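Local coordinates for protein nigritoxine (Vibrio nigripulchritudo, PDB 5M41) that is a bacterial toxin acting against crustaceans and insects and has a new fold, at residues 488-493 / 511-516. Residues are numbered along the deposited sequence; the frame is centred on the assembly and turned at random.
Sequences SNPNGN and YRKVPV
Asn-493 lies alongside the root of Tyr-511, its amide plane tilted 49° to the phenol ring. Its CG is anti to the carbonyl carbon. From there ND2 gives a nearly straight hydrogen bond of 2.8 Å to Tyr-511 O, in the plane of both amide and carbonyl. The same amide uses OD1 to accept from Asn-562 N, so bonds at both ends fix its rotation. Asn-489 braces the loop from within. Its CG is anti to the backbone N, OD1 accepts from Asn-493 N at 2.8 Å, and ND2 donates to Asn-493 O at 2.9 Å. These two bonds clamp the type I turn from Asn-489 to Gly-492. One residue earlier, Lys-513 N donates to Ser-488 O at 2.8 Å, from above the carbonyl plane. Ser-488 CB covers one guanidinium face of Arg-512, 3.1 Å from NH2. Arg-512 NH1 is hydrogen-bonded to Gln-528 OE1, and the guanidinium makes a cation-pi contact with Trp-540. Lys-513 CB meets Pro-490 CD at 4.0 Å, and its bent chain carries NZ to Gly-564 O, Ile-563 O and Asn-525 OD1. The loop is thus pinned to strand 505-515, an inner strand of a four-stranded antiparallel sheet, between 496-500 and 523-532, with strand 560-562 beside the turn.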
loop_
_atom_site.group_PDB
_atom_site.type_symbol
_atom_site.label_atom_id
_atom_site.label_comp_id
_atom_site.label_asym_id
_atom_site.label_seq_id
_atom_site.Cartn_x
_atom_site.Cartn_y
_atom_site.Cartn_z
ATOM N N SER A 488 -29.177 26.924 -25.230
ATOM C CA SER A 488 -27.962 26.733 -24.447
ATOM C C SER A 488 -27.276 25.399 -24.734
ATOM O O SER A 488 -26.224 25.088 -24.174
ATOM C CB SER A 488 -28.278 26.849 -22.963
ATOM O OG SER A 488 -27.996 28.159 -22.513
ATOM N N ASN A 489 -27.913 24.613 -25.587
ATOM C CA ASN A 489 -27.344 23.409 -26.126
ATOM C C ASN A 489 -27.513 23.431 -27.638
ATOM O O ASN A 489 -28.140 22.537 -28.200
ATOM C CB ASN A 489 -28.028 22.182 -25.521
ATOM C CG ASN A 489 -27.329 20.885 -25.891
ATOM O OD1 ASN A 489 -26.214 20.884 -26.449
ATOM N ND2 ASN A 489 -27.978 19.769 -25.589
ATOM N N PRO A 490 -26.951 24.455 -28.312
ATOM C CA PRO A 490 -27.202 24.544 -29.756
ATOM C C PRO A 490 -26.685 23.329 -30.521
ATOM O O PRO A 490 -27.184 23.049 -31.615
ATOM C CB PRO A 490 -26.422 25.802 -30.186
ATOM C CG PRO A 490 -25.383 25.983 -29.127
ATOM C CD PRO A 490 -26.035 25.517 -27.854
ATOM N N ASN A 491 -25.699 22.615 -29.964
ATOM C CA ASN A 491 -25.104 21.523 -30.723
ATOM C C ASN A 491 -25.902 20.244 -30.543
ATOM O O ASN A 491 -25.687 19.266 -31.265
ATOM C CB ASN A 491 -23.608 21.324 -30.377
ATOM C CG ASN A 491 -22.748 22.520 -30.763
ATOM O OD1 ASN A 491 -21.759 22.837 -30.084
ATOM N ND2 ASN A 491 -23.113 23.192 -31.846
ATOM N N GLY A 492 -26.819 20.250 -29.578
ATOM C CA GLY A 492 -27.601 19.058 -29.284
ATOM C C GLY A 492 -26.751 17.989 -28.616
ATOM O O GLY A 492 -26.875 16.788 -28.928
ATOM N N ASN A 493 -25.891 18.419 -27.687
ATOM C CA ASN A 493 -25.063 17.483 -26.940
ATOM C C ASN A 493 -25.938 16.608 -26.057
ATOM O O ASN A 493 -26.943 17.078 -25.502
ATOM C CB ASN A 493 -23.960 18.208 -26.141
ATOM C CG ASN A 493 -22.840 18.704 -27.030
ATOM O OD1 ASN A 493 -22.522 18.080 -28.033
ATOM N ND2 ASN A 493 -22.246 19.837 -26.680
ATOM N N TYR A 511 -23.002 18.799 -21.809
ATOM C CA TYR A 511 -22.004 19.774 -22.198
ATOM C C TYR A 511 -22.666 20.950 -22.932
ATOM O O TYR A 511 -22.955 20.870 -24.129
ATOM C CB TYR A 511 -20.944 19.120 -23.089
ATOM C CG TYR A 511 -19.539 19.545 -22.815
ATOM C CD1 TYR A 511 -18.482 18.680 -23.099
ATOM C CD2 TYR A 511 -19.248 20.787 -22.254
ATOM C CE1 TYR A 511 -17.170 19.038 -22.853
ATOM C CE2 TYR A 511 -17.929 21.160 -21.994
ATOM C CZ TYR A 511 -16.900 20.269 -22.304
ATOM O OH TYR A 511 -15.590 20.584 -22.068
ATOM N N ARG A 512 -22.862 22.054 -22.218
ATOM C CA ARG A 512 -23.679 23.163 -22.720
ATOM C C ARG A 512 -22.864 24.393 -23.081
ATOM O O ARG A 512 -21.769 24.588 -22.543
ATOM C CB ARG A 512 -24.680 23.579 -21.657
ATOM C CG ARG A 512 -25.735 22.554 -21.353
ATOM C CD ARG A 512 -26.425 22.963 -20.069
ATOM N NE ARG A 512 -27.536 23.872 -20.300
ATOM C CZ ARG A 512 -27.631 25.123 -19.845
ATOM N NH1 ARG A 512 -26.668 25.682 -19.124
ATOM N NH2 ARG A 512 -28.719 25.821 -20.112
ATOM N N LYS A 513 -23.412 25.238 -23.961
ATOM C CA LYS A 513 -22.709 26.452 -24.362
ATOM C C LYS A 513 -23.283 27.655 -23.635
ATOM O O LYS A 513 -24.414 28.070 -23.903
ATOM C CB LYS A 513 -22.715 26.642 -25.887
ATOM C CG LYS A 513 -21.423 27.278 -26.403
ATOM C CD LYS A 513 -21.319 27.275 -27.921
ATOM C CE LYS A 513 -20.829 25.946 -28.481
ATOM N NZ LYS A 513 -19.348 25.893 -28.636
ATOM N N VAL A 514 -22.505 28.195 -22.701
ATOM C CA VAL A 514 -22.973 29.265 -21.827
ATOM C C VAL A 514 -22.208 30.578 -22.018
ATOM O O VAL A 514 -21.062 30.564 -22.467
ATOM C CB VAL A 514 -22.930 28.862 -20.336
ATOM C CG1 VAL A 514 -23.832 27.667 -20.086
ATOM C CG2 VAL A 514 -21.501 28.614 -19.860
ATOM N N PRO A 515 -22.848 31.718 -21.679
ATOM C CA PRO A 515 -22.161 33.008 -21.739
ATOM C C PRO A 515 -20.929 33.013 -20.861
ATOM O O PRO A 515 -20.954 32.425 -19.788
ATOM C CB PRO A 515 -23.198 33.985 -21.169
ATOM C CG PRO A 515 -24.511 33.354 -21.475
ATOM C CD PRO A 515 -24.280 31.874 -21.348
ATOM N N VAL A 516 -19.861 33.648 -21.335
ATOM C CA VAL A 516 -18.663 33.900 -20.533
ATOM C C VAL A 516 -19.038 34.997 -19.534
ATOM O O VAL A 516 -18.950 36.178 -19.873
ATOM C CB VAL A 516 -17.476 34.371 -21.413
ATOM C CG1 VAL A 516 -16.235 34.629 -20.563
ATOM C CG2 VAL A 516 -17.178 33.366 -22.520
#